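SsfX3 (Streptomyces sp. SF2575, PDB 3SKV) probably transfers a salicylyl group onto a tetracycline intermediate, as a GDSL/SGNH-type acyltransferase of a tetracycline biosynthetic pathway. Local coordinates at residues L69-L79 with F225-F236. The protein carries 1 engineered substitution. Numbering follows the deposited sequence.
Sequences LYFPKGSVGRL and FAADGSHLQPMF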
ATOM      1  N   LEU A  69     -14.464   7.993 -11.431  1.00 29.54           N
ATOM      2  CA  LEU A  69     -13.483   8.875 -12.030  1.00 29.20           C
ATOM      3  C   LEU A  69     -12.111   8.209 -12.113  1.00 33.14           C
ATOM      4  O   LEU A  69     -11.334   8.505 -13.020  1.00 31.41           O
ATOM      5  CB  LEU A  69     -13.382  10.132 -11.155  1.00 28.37           C
ATOM      6  CG  LEU A  69     -14.097  11.424 -11.558  1.00 34.14           C
ATOM      7  CD1 LEU A  69     -14.901  11.306 -12.816  1.00 36.61           C
ATOM      8  CD2 LEU A  69     -14.885  11.977 -10.447  1.00 35.19           C
ATOM      9  N   TYR A  70     -11.838   7.273 -11.208  1.00 31.06           N
ATOM     10  CA  TYR A  70     -10.533   6.630 -11.129  1.00 31.21           C
ATOM     11  C   TYR A  70     -10.366   5.379 -11.932  1.00 40.40           C
ATOM     12  O   TYR A  70      -9.251   5.107 -12.375  1.00 41.41           O
ATOM     13  CB  TYR A  70     -10.168   6.356  -9.676  1.00 28.73           C
ATOM     14  CG  TYR A  70     -10.083   7.624  -8.870  1.00 28.89           C
ATOM     15  CD1 TYR A  70     -11.220   8.186  -8.297  1.00 30.17           C
ATOM     16  CD2 TYR A  70      -8.869   8.283  -8.697  1.00 29.56           C
ATOM     17  CE1 TYR A  70     -11.151   9.368  -7.563  1.00 29.93           C
ATOM     18  CE2 TYR A  70      -8.788   9.469  -7.969  1.00 29.95           C
ATOM     19  CZ  TYR A  70      -9.931  10.002  -7.392  1.00 33.40           C
ATOM     20  OH  TYR A  70      -9.861  11.184  -6.694  1.00 33.25           O
ATOM     21  N   PHE A  71     -11.429   4.580 -12.055  1.00 39.51           N
ATOM     22  CA  PHE A  71     -11.368   3.283 -12.709  1.00 42.01           C
ATOM     23  C   PHE A  71     -12.664   2.905 -13.415  1.00 52.76           C
ATOM     24  O   PHE A  71     -13.735   3.289 -12.929  1.00 51.48           O
ATOM     25  CB  PHE A  71     -11.096   2.209 -11.632  1.00 42.57           C
ATOM     26  CG  PHE A  71      -9.660   1.854 -11.344  1.00 42.54           C
ATOM     27  CD1 PHE A  71      -8.766   1.598 -12.381  1.00 45.39           C
ATOM     28  CD2 PHE A  71      -9.224   1.673 -10.038  1.00 42.50           C
ATOM     29  CE1 PHE A  71      -7.439   1.245 -12.109  1.00 45.92           C
ATOM     30  CE2 PHE A  71      -7.898   1.313  -9.765  1.00 44.91           C
ATOM     31  CZ  PHE A  71      -7.015   1.104 -10.801  1.00 43.83           C
ATOM     32  N   PRO A  72     -12.610   2.032 -14.467  1.00 56.40           N
ATOM     33  CA  PRO A  72     -13.871   1.524 -15.068  1.00 59.11           C
ATOM     34  C   PRO A  72     -14.581   0.598 -14.067  1.00 66.58           C
ATOM     35  O   PRO A  72     -13.912  -0.030 -13.226  1.00 63.79           O
ATOM     36  CB  PRO A  72     -13.411   0.793 -16.332  1.00 62.51           C
ATOM     37  CG  PRO A  72     -11.983   0.423 -16.069  1.00 65.84           C
ATOM     38  CD  PRO A  72     -11.416   1.425 -15.106  1.00 59.26           C
ATOM     39  N   LYS A  73     -15.930   0.591 -14.095  1.00 68.31           N
ATOM     40  CA  LYS A  73     -16.831  -0.130 -13.165  1.00 69.28           C
ATOM     41  C   LYS A  73     -16.336  -1.440 -12.532  1.00 74.08           C
ATOM     42  O   LYS A  73     -16.469  -1.605 -11.312  1.00 73.77           O
ATOM     43  CB  LYS A  73     -18.261  -0.254 -13.718  1.00 74.20           C
ATOM     44  CG  LYS A  73     -18.989   1.086 -13.799  1.00 85.10           C
ATOM     45  CD  LYS A  73     -20.480   0.930 -14.085  1.00 92.68           C
ATOM     46  CE  LYS A  73     -21.319   1.048 -12.834  1.00 96.07           C
ATOM     47  NZ  LYS A  73     -22.542   1.854 -13.071  1.00103.49           N
ATOM     48  N   GLY A  74     -15.753  -2.326 -13.350  1.00 70.70           N
ATOM     49  CA  GLY A  74     -15.180  -3.594 -12.900  1.00 69.49           C
ATOM     50  C   GLY A  74     -14.008  -3.398 -11.956  1.00 69.41           C
ATOM     51  O   GLY A  74     -14.023  -3.897 -10.822  1.00 70.35           O
ATOM     52  N   SER A  75     -13.015  -2.610 -12.400  1.00 61.24           N
ATOM     53  CA  SER A  75     -11.789  -2.266 -11.678  1.00 58.02           C
ATOM     54  C   SER A  75     -12.011  -1.528 -10.316  1.00 55.69           C
ATOM     55  O   SER A  75     -11.142  -1.608  -9.456  1.00 53.38           O
ATOM     56  CB  SER A  75     -10.866  -1.451 -12.589  1.00 61.34           C
ATOM     57  OG  SER A  75      -9.558  -1.984 -12.717  1.00 66.05           O
ATOM     58  N   VAL A  76     -13.157  -0.818 -10.133  1.00 49.20           N
ATOM     59  CA  VAL A  76     -13.510   0.004  -8.956  1.00 45.45           C
ATOM     60  C   VAL A  76     -13.250  -0.637  -7.581  1.00 46.60           C
ATOM     61  O   VAL A  76     -12.720   0.025  -6.683  1.00 44.39           O
ATOM     62  CB  VAL A  76     -14.901   0.670  -9.120  1.00 48.89           C
ATOM     63  CG1 VAL A  76     -15.595   0.936  -7.787  1.00 47.81           C
ATOM     64  CG2 VAL A  76     -14.785   1.956  -9.927  1.00 48.92           C
ATOM     65  N   GLY A  77     -13.568  -1.926  -7.470  1.00 43.22           N
ATOM     66  CA  GLY A  77     -13.392  -2.746  -6.278  1.00 41.54           C
ATOM     67  C   GLY A  77     -12.001  -2.684  -5.690  1.00 44.96           C
ATOM     68  O   GLY A  77     -11.854  -2.700  -4.457  1.00 44.38           O
ATOM     69  N   ARG A  78     -10.977  -2.581  -6.578  1.00 40.82           N
ATOM     70  CA  ARG A  78      -9.549  -2.479  -6.232  1.00 40.21           C
ATOM     71  C   ARG A  78      -9.271  -1.307  -5.269  1.00 42.34           C
ATOM     72  O   ARG A  78      -8.410  -1.437  -4.402  1.00 42.47           O
ATOM     73  CB  ARG A  78      -8.667  -2.345  -7.496  1.00 41.83           C
ATOM     74  CG  ARG A  78      -8.738  -3.551  -8.436  1.00 57.56           C
ATOM     75  CD  ARG A  78      -8.276  -3.201  -9.846  1.00 75.23           C
ATOM     76  NE  ARG A  78      -6.827  -3.344 -10.026  1.00 83.61           N
ATOM     77  CZ  ARG A  78      -6.255  -3.989 -11.040  1.00 92.71           C
ATOM     78  NH1 ARG A  78      -7.000  -4.565 -11.977  1.00 78.20           N
ATOM     79  NH2 ARG A  78      -4.932  -4.066 -11.125  1.00 76.10           N
ATOM     80  N   LEU A  79     -10.024  -0.185  -5.407  1.00 36.49           N
ATOM     81  CA  LEU A  79      -9.905   1.004  -4.556  1.00 33.98           C
ATOM     82  C   LEU A  79     -10.293   0.740  -3.086  1.00 34.23           C
ATOM     83  O   LEU A  79      -9.788   1.443  -2.198  1.00 32.20           O
ATOM     84  CB  LEU A  79     -10.765   2.146  -5.118  1.00 34.37           C
ATOM     85  CG  LEU A  79     -10.239   3.039  -6.270  1.00 40.30           C
ATOM     86  CD1 LEU A  79      -8.777   2.797  -6.631  1.00 40.60           C
ATOM     87  CD2 LEU A  79     -11.184   3.055  -7.446  1.00 42.74           C
ATOM     88  N   PHE A 225      -2.123  -0.091  -7.086  1.00 33.86           N
ATOM     89  CA  PHE A 225      -3.281  -0.910  -7.446  1.00 33.95           C
ATOM     90  C   PHE A 225      -2.913  -1.866  -8.585  1.00 43.01           C
ATOM     91  O   PHE A 225      -3.728  -2.087  -9.504  1.00 45.14           O
ATOM     92  CB  PHE A 225      -4.471   0.003  -7.808  1.00 33.88           C
ATOM     93  CG  PHE A 225      -4.801   1.064  -6.788  1.00 32.05           C
ATOM     94  CD1 PHE A 225      -5.528   0.751  -5.644  1.00 33.09           C
ATOM     95  CD2 PHE A 225      -4.399   2.380  -6.976  1.00 30.40           C
ATOM     96  CE1 PHE A 225      -5.836   1.735  -4.698  1.00 31.79           C
ATOM     97  CE2 PHE A 225      -4.744   3.366  -6.053  1.00 31.41           C
ATOM     98  CZ  PHE A 225      -5.461   3.036  -4.916  1.00 29.15           C
ATOM     99  N   ALA A 226      -1.657  -2.423  -8.530  1.00 39.77           N
ATOM    100  CA  ALA A 226      -1.034  -3.307  -9.547  1.00 39.41           C
ATOM    101  C   ALA A 226      -0.927  -2.569 -10.918  1.00 43.88           C
ATOM    102  O   ALA A 226      -1.080  -1.354 -10.936  1.00 44.15           O
ATOM    103  CB  ALA A 226      -1.780  -4.635  -9.656  1.00 40.59           C
ATOM    104  N   ALA A 227      -0.643  -3.265 -12.034  1.00 41.91           N
ATOM    105  CA  ALA A 227      -0.435  -2.657 -13.360  1.00 41.53           C
ATOM    106  C   ALA A 227      -1.437  -1.574 -13.800  1.00 44.56           C
ATOM    107  O   ALA A 227      -1.019  -0.444 -14.096  1.00 44.88           O
ATOM    108  CB  ALA A 227      -0.271  -3.723 -14.430  1.00 42.84           C
ATOM    109  N   ASP A 228      -2.743  -1.899 -13.794  1.00 38.43           N
ATOM    110  CA  ASP A 228      -3.816  -0.979 -14.202  1.00 36.75           C
ATOM    111  C   ASP A 228      -3.793   0.397 -13.550  1.00 37.69           C
ATOM    112  O   ASP A 228      -4.006   1.392 -14.256  1.00 38.53           O
ATOM    113  CB  ASP A 228      -5.201  -1.641 -14.084  1.00 38.89           C
ATOM    114  CG  ASP A 228      -5.387  -2.842 -15.006  1.00 52.59           C
ATOM    115  OD1 ASP A 228      -4.506  -3.067 -15.883  1.00 54.50           O
ATOM    116  OD2 ASP A 228      -6.404  -3.566 -14.849  1.00 59.72           O
ATOM    117  N   GLY A 229      -3.498   0.455 -12.244  1.00 29.29           N
ATOM    118  CA  GLY A 229      -3.455   1.716 -11.518  1.00 27.64           C
ATOM    119  C   GLY A 229      -2.165   2.507 -11.616  1.00 31.63           C
ATOM    120  O   GLY A 229      -2.097   3.610 -11.078  1.00 30.81           O
ATOM    121  N   SER A 230      -1.156   1.980 -12.322  1.00 29.80           N
ATOM    122  CA  SER A 230       0.170   2.583 -12.459  1.00 30.22           C
ATOM    123  C   SER A 230       0.484   3.149 -13.864  1.00 34.78           C
ATOM    124  O   SER A 230       1.639   3.108 -14.291  1.00 35.28           O
ATOM    125  CB  SER A 230       1.233   1.571 -12.042  1.00 34.69           C
ATOM    126  OG  SER A 230       0.780   0.806 -10.940  1.00 42.22           O
ATOM    127  N   HIS A 231      -0.529   3.726 -14.542  1.00 29.81           N
ATOM    128  CA  HIS A 231      -0.433   4.303 -15.889  1.00 28.94           C
ATOM    129  C   HIS A 231      -0.309   5.848 -15.871  1.00 34.32           C
ATOM    130  O   HIS A 231      -0.544   6.515 -16.899  1.00 35.27           O
ATOM    131  CB  HIS A 231      -1.647   3.870 -16.733  1.00 29.11           C
ATOM    132  CG  HIS A 231      -1.536   2.497 -17.299  1.00 33.75           C
ATOM    133  ND1 HIS A 231      -1.342   1.395 -16.488  1.00 36.60           N
ATOM    134  CD2 HIS A 231      -1.643   2.076 -18.577  1.00 37.78           C
ATOM    135  CE1 HIS A 231      -1.311   0.349 -17.293  1.00 37.02           C
ATOM    136  NE2 HIS A 231      -1.491   0.709 -18.559  1.00 38.46           N
ATOM    137  N   LEU A 232       0.048   6.417 -14.705  1.00 28.59           N
ATOM    138  CA  LEU A 232       0.171   7.873 -14.557  1.00 27.52           C
ATOM    139  C   LEU A 232      -1.093   8.639 -14.846  1.00 30.51           C
ATOM    140  O   LEU A 232      -1.024   9.763 -15.356  1.00 34.40           O
ATOM    141  CB  LEU A 232       1.373   8.478 -15.317  1.00 27.91           C
ATOM    142  CG  LEU A 232       2.767   7.947 -14.981  1.00 31.70           C
ATOM    143  CD1 LEU A 232       3.753   8.356 -16.065  1.00 32.16           C
ATOM    144  CD2 LEU A 232       3.222   8.407 -13.567  1.00 33.81           C
ATOM    145  N   GLN A 233      -2.254   8.039 -14.489  1.00 24.08           N
ATOM    146  CA  GLN A 233      -3.591   8.616 -14.597  0.50 23.71           C
ATOM    147  C   GLN A 233      -3.603   9.946 -13.858  1.00 27.80           C
ATOM    148  O   GLN A 233      -3.291   9.991 -12.665  1.00 26.21           O
ATOM    149  CB  GLN A 233      -4.646   7.704 -13.955  1.00 24.57           C
ATOM    150  CG  GLN A 233      -4.883   6.399 -14.686  1.00 36.69           C
ATOM    151  CD  GLN A 233      -4.065   5.238 -14.185  1.00 40.36           C
ATOM    152  OE1 GLN A 233      -2.888   5.364 -13.828  1.00 35.28           O
ATOM    153  NE2 GLN A 233      -4.685   4.069 -14.159  1.00 25.00           N
ATOM    154  N   PRO A 234      -3.949  11.052 -14.536  1.00 25.38           N
ATOM    155  CA  PRO A 234      -3.965  12.367 -13.836  1.00 23.71           C
ATOM    156  C   PRO A 234      -4.834  12.418 -12.567  1.00 24.14           C
ATOM    157  O   PRO A 234      -4.536  13.191 -11.670  1.00 23.35           O
ATOM    158  CB  PRO A 234      -4.445  13.342 -14.916  1.00 26.13           C
ATOM    159  CG  PRO A 234      -4.222  12.650 -16.202  1.00 30.52           C
ATOM    160  CD  PRO A 234      -4.338  11.181 -15.954  1.00 26.29           C
ATOM    161  N   MET A 235      -5.896  11.596 -12.478  1.00 19.00           N
ATOM    162  CA  MET A 235      -6.734  11.524 -11.274  1.00 17.80           C
ATOM    163  C   MET A 235      -5.915  11.073 -10.011  1.00 22.27           C
ATOM    164  O   MET A 235      -6.190  11.542  -8.886  1.00 20.95           O
ATOM    165  CB  MET A 235      -7.969  10.640 -11.494  1.00 19.79           C
ATOM    166  CG  MET A 235      -9.046  11.280 -12.345  1.00 25.55           C
ATOM    167  SD  MET A 235      -9.738  12.869 -11.769  1.00 31.21           S
ATOM    168  CE  MET A 235     -10.549  12.305 -10.129  1.00 27.66           C
ATOM    169  N   PHE A 236      -4.922  10.177 -10.207  1.00 18.47           N
ATOM    170  CA  PHE A 236      -4.068   9.716  -9.110  1.00 19.51           C
ATOM    171  C   PHE A 236      -3.116  10.805  -8.641  1.00 25.53           C
ATOM    172  O   PHE A 236      -2.831  10.882  -7.435  1.00 26.55           O
ATOM    173  CB  PHE A 236      -3.312   8.413  -9.455  1.00 21.51           C
ATOM    174  CG  PHE A 236      -4.219   7.209  -9.408  1.00 24.73           C
ATOM    175  CD1 PHE A 236      -4.914   6.883  -8.241  1.00 27.93           C
ATOM    176  CD2 PHE A 236      -4.408   6.415 -10.533  1.00 27.97           C
ATOM    177  CE1 PHE A 236      -5.806   5.811  -8.215  1.00 28.58           C
ATOM    178  CE2 PHE A 236      -5.289   5.327 -10.498  1.00 31.20           C
ATOM    179  CZ  PHE A 236      -5.982   5.034  -9.336  1.00 28.51           C
TER
HETATM  180  O   HOH W   1      -8.187  12.964  -7.747  1.00 34.14           O
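Phe225 O is gripped by two nitrogens of Arg78. The firm bond comes from Arg78 NH2, 2.8 Å from Phe225 O, with this donor nitrogen tilted 24° from the carbonyl plane. Arg78 NE adds a weak bond. The Arg78 chain bends at chi3 (87°), which turns the guanidinium edge to this carbonyl. Its NH1 then makes a salt bridge with Asp228, 3.1 Å from Asp228 OD2, while Asp228 CB lies over one guanidinium face. With an alanine here instead of Arg78, the Asp228 carboxylate is likely to lose this charged mate, and Phe225 O both of its guanidinium donors.

Next to the charged pair, aromatic and aliphatic groups pack together. Leu79 CD1 sits over the Phe225 ring face in a CH-pi contact. Phe71 CZ lies 3.7 Å from Gly229 CA. The edge of Phe236 points at the Phe71 face, planes at 68°. Met235 CE lies over the Tyr70 ring, 3.6 Å from Tyr70 CZ. Two polar links flank this packing. Gln233 NE2 bonds Asp228 O on a lone pair at 2.8 Å, tying the loop to the start of helix 234-242. A water links Tyr70 OH to Met235 O.

The contact joins a segment of the SsfX3 N-terminal family region to one of the GDSL-like lipase/acylhydrolase region. It pairs a more solvent-exposed ion pair with a buried aromatic cluster of Tyr70, Phe71 and Phe236.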